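Local coordinates for hemerythrin HHE cation binding domain protein (Mycobacterium kansasii, PDB 6TYJ) that binds metal ions such as zinc and iron in the core of a hemerythrin-like helical bundle, at residues E18-I23 / D52-I57; E46-L51 / A165-L170; R81-Q86 / T109-H114. All coordinates share one frame; numbering follows the deposited sequence.

Interaction 1 (E18-I23 / D52-I57). With ZN (zinc ion), chain B.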
# COMPACT_ATOMS: atom_id res chain seq x y z
N GLU A 18 -4.74 4.62 9.32
CA GLU A 18 -3.71 4.07 10.21
C GLU A 18 -2.70 3.26 9.42
O GLU A 18 -1.50 3.26 9.74
CB GLU A 18 -4.36 3.22 11.30
CG GLU A 18 -5.11 4.04 12.33
CD GLU A 18 -5.86 3.20 13.33
OE1 GLU A 18 -5.43 2.05 13.59
OE2 GLU A 18 -6.89 3.68 13.85
N HIS A 19 -3.14 2.57 8.37
CA HIS A 19 -2.17 1.79 7.60
C HIS A 19 -1.29 2.67 6.73
O HIS A 19 -0.11 2.35 6.52
CB HIS A 19 -2.89 0.73 6.77
CG HIS A 19 -1.99 -0.42 6.41
ND1 HIS A 19 -1.98 -1.01 5.17
CD2 HIS A 19 -1.05 -1.06 7.14
CE1 HIS A 19 -1.08 -1.98 5.15
NE2 HIS A 19 -0.50 -2.03 6.33
N HIS A 20 -1.82 3.80 6.24
CA HIS A 20 -0.97 4.77 5.53
C HIS A 20 0.15 5.27 6.44
O HIS A 20 1.28 5.46 5.98
CB HIS A 20 -1.78 5.96 5.01
CG HIS A 20 -2.65 5.67 3.82
ND1 HIS A 20 -3.73 6.45 3.48
CD2 HIS A 20 -2.58 4.70 2.87
CE1 HIS A 20 -4.32 5.95 2.41
NE2 HIS A 20 -3.62 4.91 1.99
N VAL A 21 -0.16 5.50 7.73
CA VAL A 21 0.86 5.93 8.69
C VAL A 21 1.95 4.88 8.83
O VAL A 21 3.15 5.20 8.89
CB VAL A 21 0.21 6.24 10.06
CG1 VAL A 21 1.28 6.36 11.13
CG2 VAL A 21 -0.64 7.49 9.97
N VAL A 22 1.55 3.61 8.91
CA VAL A 22 2.49 2.50 8.98
C VAL A 22 3.41 2.51 7.76
O VAL A 22 4.63 2.38 7.88
CB VAL A 22 1.75 1.15 9.08
CG1 VAL A 22 2.68 -0.01 8.70
CG2 VAL A 22 1.18 0.96 10.47
N ILE A 23 2.82 2.63 6.58
CA ILE A 23 3.58 2.56 5.34
C ILE A 23 4.54 3.74 5.25
O ILE A 23 5.73 3.58 4.91
CB ILE A 23 2.62 2.51 4.14
CG1 ILE A 23 1.98 1.12 4.08
CG2 ILE A 23 3.37 2.88 2.83
CD1 ILE A 23 0.75 1.07 3.20
N ASP A 52 1.69 -4.87 -0.39
CA ASP A 52 0.88 -5.96 -0.95
C ASP A 52 -0.49 -6.00 -0.31
O ASP A 52 -1.52 -5.98 -1.00
CB ASP A 52 1.62 -7.29 -0.73
CG ASP A 52 0.87 -8.49 -1.26
OD1 ASP A 52 0.05 -8.35 -2.17
OD2 ASP A 52 1.11 -9.60 -0.75
N ILE A 53 -0.54 -6.04 1.02
CA ILE A 53 -1.84 -6.24 1.65
C ILE A 53 -2.68 -4.97 1.60
O ILE A 53 -3.93 -5.04 1.57
CB ILE A 53 -1.69 -6.77 3.08
CG1 ILE A 53 -1.15 -5.73 4.02
CG2 ILE A 53 -0.77 -7.98 3.10
CD1 ILE A 53 -0.73 -6.39 5.37
N HIS A 54 -2.03 -3.80 1.54
CA HIS A 54 -2.75 -2.54 1.48
C HIS A 54 -3.52 -2.41 0.18
O HIS A 54 -4.73 -2.09 0.19
CB HIS A 54 -1.76 -1.40 1.60
CG HIS A 54 -2.41 -0.07 1.71
ND1 HIS A 54 -2.94 0.40 2.88
CD2 HIS A 54 -2.61 0.90 0.79
CE1 HIS A 54 -3.44 1.61 2.69
NE2 HIS A 54 -3.26 1.93 1.42
N PHE A 55 -2.85 -2.64 -0.96
CA PHE A 55 -3.53 -2.55 -2.24
C PHE A 55 -4.63 -3.59 -2.35
O PHE A 55 -5.67 -3.32 -2.96
CB PHE A 55 -2.55 -2.66 -3.41
CG PHE A 55 -1.79 -1.39 -3.67
CD1 PHE A 55 -1.89 -0.31 -2.80
CD2 PHE A 55 -0.99 -1.27 -4.80
CE1 PHE A 55 -1.18 0.87 -3.03
CE2 PHE A 55 -0.29 -0.11 -5.04
CZ PHE A 55 -0.39 0.97 -4.16
N ARG A 56 -4.43 -4.77 -1.75
CA ARG A 56 -5.46 -5.81 -1.83
C ARG A 56 -6.69 -5.43 -1.03
O ARG A 56 -7.82 -5.64 -1.50
CB ARG A 56 -4.90 -7.15 -1.34
CG ARG A 56 -3.98 -7.82 -2.33
CD ARG A 56 -3.63 -9.22 -1.86
NE ARG A 56 -2.50 -9.73 -2.61
CZ ARG A 56 -2.61 -10.52 -3.67
NH1 ARG A 56 -3.81 -10.89 -4.10
NH2 ARG A 56 -1.52 -10.95 -4.30
N ILE A 57 -6.52 -4.92 0.20
CA ILE A 57 -7.73 -4.55 0.92
C ILE A 57 -8.42 -3.38 0.24
O ILE A 57 -9.67 -3.35 0.23
CB ILE A 57 -7.51 -4.29 2.42
CG1 ILE A 57 -6.70 -3.02 2.69
CG2 ILE A 57 -6.89 -5.51 3.11
CD1 ILE A 57 -6.69 -2.69 4.17
ZN ZN B . -4.14 3.58 0.46
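The five-ligand zinc site of a hemerythrin-type helical bundle is built by H20 and H54, which reach toward each other from two near-antiparallel helices (155° between the short axes, 11.3 Å apart). H54 NE2 and H20 NE2 each bind the zinc at 2.1 Å; the side chains cross at about a right angle and their rings meet rim to rim, neither over the other's face. E58, H114 and E118 complete the site. The far nitrogen of the H54 ring is fixed too: H54 ND1 donates to H19 ND1 over 2.9 Å at an N-H...N angle of 149°, tilted slightly out of the H19 ring plane. H19 NE2 is hydrogen-bonded to E50 and H20 ND1 to E119; these carboxylates would fix the rotation of the H19 and H20 rings and probably polarise them. I23 lays CD1 over one face of the H54 ring, 3.9 Å from its centroid and 23° off the normal, a CH-pi contact. Both H19 and H54 hold CG anti to the backbone N, carrying it into the interhelical gap; the two side chains slide past each other in opposite directions. I53 CG1 comes obliquely to the H19 ring, 3.9 Å from H19 CE1.

Interaction 2 (E46-L51 / A165-L170). With ZN (zinc ion), chain E.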
# COMPACT_ATOMS: atom_id res chain seq x y z
N GLU A 46 9.75 -5.55 4.60
CA GLU A 46 8.58 -5.28 5.43
C GLU A 46 7.62 -4.35 4.72
O GLU A 46 6.39 -4.55 4.75
CB GLU A 46 9.01 -4.67 6.77
CG GLU A 46 9.80 -5.63 7.64
CD GLU A 46 10.35 -4.97 8.89
OE1 GLU A 46 9.59 -4.30 9.61
OE2 GLU A 46 11.56 -5.13 9.14
N LEU A 47 8.17 -3.35 4.01
CA LEU A 47 7.33 -2.44 3.23
C LEU A 47 6.60 -3.17 2.11
O LEU A 47 5.41 -2.92 1.88
CB LEU A 47 8.20 -1.31 2.64
CG LEU A 47 7.46 -0.36 1.68
CD1 LEU A 47 6.27 0.33 2.38
CD2 LEU A 47 8.44 0.72 1.16
N LEU A 48 7.29 -4.09 1.43
CA LEU A 48 6.63 -4.83 0.35
C LEU A 48 5.45 -5.63 0.90
O LEU A 48 4.41 -5.73 0.23
CB LEU A 48 7.62 -5.76 -0.35
CG LEU A 48 8.75 -5.13 -1.19
CD1 LEU A 48 9.71 -6.19 -1.73
CD2 LEU A 48 8.18 -4.24 -2.32
N ILE A 49 5.61 -6.25 2.07
CA ILE A 49 4.50 -6.99 2.68
C ILE A 49 3.32 -6.07 2.94
O ILE A 49 2.17 -6.37 2.55
CB ILE A 49 4.98 -7.68 3.97
CG1 ILE A 49 5.99 -8.79 3.64
CG2 ILE A 49 3.79 -8.18 4.81
CD1 ILE A 49 6.71 -9.33 4.84
N GLU A 50 3.57 -4.94 3.60
CA GLU A 50 2.48 -4.03 3.94
C GLU A 50 1.86 -3.44 2.69
O GLU A 50 0.64 -3.26 2.63
CB GLU A 50 2.98 -2.91 4.88
CG GLU A 50 3.47 -3.46 6.24
CD GLU A 50 2.47 -4.39 6.90
OE1 GLU A 50 1.30 -4.00 7.07
OE2 GLU A 50 2.89 -5.51 7.28
N LEU A 51 2.67 -3.16 1.66
CA LEU A 51 2.13 -2.61 0.42
C LEU A 51 1.22 -3.62 -0.27
O LEU A 51 0.13 -3.27 -0.71
CB LEU A 51 3.27 -2.18 -0.51
CG LEU A 51 2.90 -1.66 -1.91
CD1 LEU A 51 1.81 -0.61 -1.83
CD2 LEU A 51 4.13 -1.10 -2.64
N ALA A 165 8.56 -13.43 -5.95
CA ALA A 165 7.20 -13.94 -5.98
C ALA A 165 6.23 -12.98 -5.29
O ALA A 165 5.07 -12.85 -5.70
CB ALA A 165 7.15 -15.32 -5.33
N LEU A 166 6.70 -12.33 -4.23
CA LEU A 166 5.88 -11.34 -3.55
C LEU A 166 5.64 -10.11 -4.42
O LEU A 166 4.57 -9.50 -4.37
CB LEU A 166 6.54 -10.95 -2.23
CG LEU A 166 5.86 -9.90 -1.36
CD1 LEU A 166 4.61 -10.51 -0.74
CD2 LEU A 166 6.81 -9.38 -0.30
N VAL A 167 6.63 -9.73 -5.23
CA VAL A 167 6.46 -8.58 -6.11
C VAL A 167 5.50 -8.91 -7.25
O VAL A 167 4.66 -8.09 -7.64
CB VAL A 167 7.83 -8.10 -6.63
CG1 VAL A 167 7.66 -6.99 -7.68
CG2 VAL A 167 8.69 -7.62 -5.47
N ARG A 168 5.59 -10.13 -7.79
CA ARG A 168 4.70 -10.53 -8.88
C ARG A 168 3.24 -10.56 -8.46
O ARG A 168 2.36 -10.47 -9.32
CB ARG A 168 5.10 -11.91 -9.41
CG ARG A 168 6.36 -11.93 -10.28
CD ARG A 168 6.52 -13.28 -10.98
NE ARG A 168 6.74 -14.38 -10.04
CZ ARG A 168 7.94 -14.84 -9.70
NH1 ARG A 168 9.04 -14.31 -10.23
NH2 ARG A 168 8.04 -15.85 -8.84
N SER A 169 2.95 -10.66 -7.16
CA SER A 169 1.57 -10.78 -6.71
C SER A 169 0.85 -9.44 -6.59
O SER A 169 -0.38 -9.42 -6.54
CB SER A 169 1.53 -11.52 -5.37
OG SER A 169 1.91 -10.67 -4.31
N LEU A 170 1.59 -8.33 -6.54
CA LEU A 170 0.98 -7.01 -6.41
C LEU A 170 0.04 -6.69 -7.57
O LEU A 170 0.22 -7.18 -8.68
CB LEU A 170 2.05 -5.93 -6.33
CG LEU A 170 2.50 -5.47 -4.94
CD1 LEU A 170 3.27 -6.57 -4.24
CD2 LEU A 170 3.35 -4.21 -5.07
OXT LEU A 170 -0.91 -5.92 -7.43
ZN ZN E . 12.06 -3.79 11.24
O HOH W 1 12.42 -1.94 12.85
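L48 and L166 meet where the chain's C-terminal end lies against helix 38-65, through methyl and methylene groups alone. L166 holds CG anti to its backbone N (chi1 179°), and its CD2 makes the contact with 46-51. That methyl sits 3.7 Å from L48 CB and 4.1 Å from I49 CG1, so it nestles between two consecutive residues; the side chains of I49, modelled in two conformers, and L166 cross at about a right angle. L48 takes a different shape: its CG lies beside the backbone N, and CD1 continues the chain in an extended line (chi2 176°). Its tip comes 4.1 Å from V167 CG2, the methyl that flanks V167's own backbone N.

One turn on, L51 CD2 faces L170 CD2 at 4.0 Å, again with the side chains crossing at about a right angle. This meeting is less sharply defined, because L51 is modelled in two conformers, and L170, the C-terminal residue, is poorly ordered and has an unusual first torsion. S169, also poorly ordered, turns its OG back onto L166 O at 2.9 Å, a side-chain bond to the carbonyl three residues earlier.

Facing another way from helix 38-65, E46 extends its carboxylate to a separate zinc ion, with OE2 at a long 2.5 Å and a water as a further ligand. L87 lies beside both L48 and L170, L91 beside V167, and R151, L155 and L158 beside I49. The arrangement is the apolar docking of a short C-terminal helix and tail on a hemerythrin-type bundle, against helix 38-65 and between helices 70-91 and 133-161.

Interaction 3 (R81-Q86 / T109-H114); sequences RQVIDQ and TVLEAH. With ZN (zinc ion), chain B.
H114 NE2 binds the buried zinc of the hemerythrin-type bundle at 2.1 Å, while CB of the same residue rests 4.1 Å from V83 CG2. With CG anti to the backbone N (chi1 155°), the ring leads away from helix 70-91 and into the metal site, where H20, H54, E58 and E118 are the other ligands. H114 also belongs, with E58 and H80, to a second zinc site. The contact thus joins a metal-binding histidine to the pairing of two successive bundle helices, 70-91 and 100-121, which run nearly antiparallel at 162° with their short axes 9.2 Å apart.

V83 and L111 are the level at which the backbones come closest, their CA atoms 5.9 Å apart. The two methyls of V83 share the work. CG1 reaches L111 CD1 at 3.9 Å, the side chains crossing at a slant, while CG2 lies against H114. V83 and V110 slide past each other in opposite directions, V83 CG2 meeting V110 CG1. V110 CG1 also lies close to Q82 O. Its other methyl, CG2, faces Q86 CG at 4.0 Å; Q86 then bends at its second torsion (chi2 68°), which turns CD, and OE1 still passes near the same methyl.

F107, on helix 100-121, also touches V83 and Q86, and S106 touches Q86. V110 O accepts the backbone bond from H114 N at 3.0 Å, and V83 CG2 lies 4.0 Å from that same oxygen.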
# COMPACT_ATOMS: atom_id res chain seq x y z
N ARG A 81 -1.50 1.37 -10.32
CA ARG A 81 -0.58 1.04 -11.41
C ARG A 81 0.66 1.92 -11.36
O ARG A 81 1.75 1.46 -11.68
CB ARG A 81 -1.25 1.22 -12.77
CG ARG A 81 -2.40 0.30 -13.00
CD ARG A 81 -2.75 0.18 -14.48
NE ARG A 81 -3.99 -0.56 -14.62
CZ ARG A 81 -4.05 -1.89 -14.66
NH1 ARG A 81 -5.22 -2.49 -14.78
NH2 ARG A 81 -2.93 -2.60 -14.58
N GLN A 82 0.48 3.20 -11.03
CA GLN A 82 1.61 4.11 -10.92
C GLN A 82 2.61 3.59 -9.91
O GLN A 82 3.83 3.60 -10.13
CB GLN A 82 1.12 5.50 -10.50
CG GLN A 82 0.39 6.31 -11.59
CD GLN A 82 1.35 6.70 -12.71
OE1 GLN A 82 1.85 5.85 -13.45
NE2 GLN A 82 1.67 8.01 -12.81
N VAL A 83 2.11 3.18 -8.75
CA VAL A 83 3.01 2.69 -7.70
C VAL A 83 3.68 1.40 -8.14
O VAL A 83 4.90 1.23 -7.97
CB VAL A 83 2.22 2.53 -6.39
CG1 VAL A 83 3.10 1.89 -5.33
CG2 VAL A 83 1.75 3.88 -5.92
N ILE A 84 2.92 0.45 -8.71
CA ILE A 84 3.49 -0.84 -9.10
C ILE A 84 4.52 -0.65 -10.22
O ILE A 84 5.59 -1.28 -10.20
CB ILE A 84 2.37 -1.83 -9.50
CG1 ILE A 84 1.50 -2.18 -8.29
CG2 ILE A 84 2.97 -3.08 -10.08
CD1 ILE A 84 0.22 -2.92 -8.67
N ASP A 85 4.23 0.22 -11.19
CA ASP A 85 5.17 0.47 -12.28
C ASP A 85 6.46 1.08 -11.75
O ASP A 85 7.55 0.76 -12.24
CB ASP A 85 4.55 1.40 -13.33
CG ASP A 85 3.73 0.66 -14.35
OD1 ASP A 85 3.54 -0.57 -14.19
OD2 ASP A 85 3.27 1.30 -15.33
N GLN A 86 6.35 1.99 -10.78
CA GLN A 86 7.57 2.60 -10.25
C GLN A 86 8.35 1.59 -9.42
O GLN A 86 9.58 1.63 -9.39
CB GLN A 86 7.23 3.82 -9.41
CG GLN A 86 8.42 4.69 -9.04
CD GLN A 86 9.04 5.41 -10.24
OE1 GLN A 86 8.34 6.01 -11.07
NE2 GLN A 86 10.36 5.34 -10.34
N THR A 109 8.25 9.04 -3.53
CA THR A 109 7.39 10.15 -3.91
C THR A 109 6.06 9.65 -4.46
O THR A 109 4.99 10.18 -4.13
CB THR A 109 8.10 11.04 -4.92
OG1 THR A 109 9.23 11.65 -4.28
CG2 THR A 109 7.17 12.13 -5.46
N VAL A 110 6.11 8.64 -5.33
CA VAL A 110 4.90 8.09 -5.93
C VAL A 110 4.05 7.41 -4.86
O VAL A 110 2.82 7.54 -4.85
CB VAL A 110 5.28 7.11 -7.05
CG1 VAL A 110 4.06 6.45 -7.63
CG2 VAL A 110 6.05 7.84 -8.15
N LEU A 111 4.69 6.70 -3.94
CA LEU A 111 3.96 6.01 -2.89
C LEU A 111 3.24 7.01 -1.98
O LEU A 111 2.04 6.86 -1.69
CB LEU A 111 4.92 5.14 -2.09
CG LEU A 111 4.29 4.13 -1.12
CD1 LEU A 111 3.15 3.32 -1.74
CD2 LEU A 111 5.39 3.24 -0.62
N GLU A 112 3.97 8.03 -1.54
CA GLU A 112 3.39 9.07 -0.70
C GLU A 112 2.26 9.79 -1.42
O GLU A 112 1.27 10.17 -0.79
CB GLU A 112 4.49 10.05 -0.27
N ALA A 113 2.38 9.95 -2.74
CA ALA A 113 1.30 10.57 -3.51
C ALA A 113 0.05 9.69 -3.56
O ALA A 113 -1.05 10.21 -3.69
CB ALA A 113 1.76 10.89 -4.93
N HIS A 114 0.21 8.36 -3.52
CA HIS A 114 -0.96 7.48 -3.43
C HIS A 114 -1.83 7.89 -2.26
O HIS A 114 -3.04 8.15 -2.42
CB HIS A 114 -0.54 6.01 -3.25
CG HIS A 114 -1.59 5.16 -2.56
ND1 HIS A 114 -2.70 4.67 -3.21
CD2 HIS A 114 -1.71 4.76 -1.27
CE1 HIS A 114 -3.46 4.01 -2.35
NE2 HIS A 114 -2.87 4.02 -1.17
ZN ZN B . -4.14 3.58 0.46

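Overall arrangement
From the N terminus, helix 12-32 turns back against helix 38-65, and interaction 1 closes this first loop. Helices 70-91 and 100-121 then form the second pair, closed by interaction 3 in series with the first. Interaction 2 opens at 46-51, within the loop of interaction 1, and closes only at the C terminus; it therefore crosses interaction 1 and encloses interaction 3. The buried zinc is common to interactions 1 and 3 and ties the two helix pairs together, with F55 packing on V83 beside it. Interactions 1 and 2 share helix 38-65, where D52 packs on L166 and R56 on S169, while L51 approaches V83 and L111, joining the C-terminal contact to interaction 3.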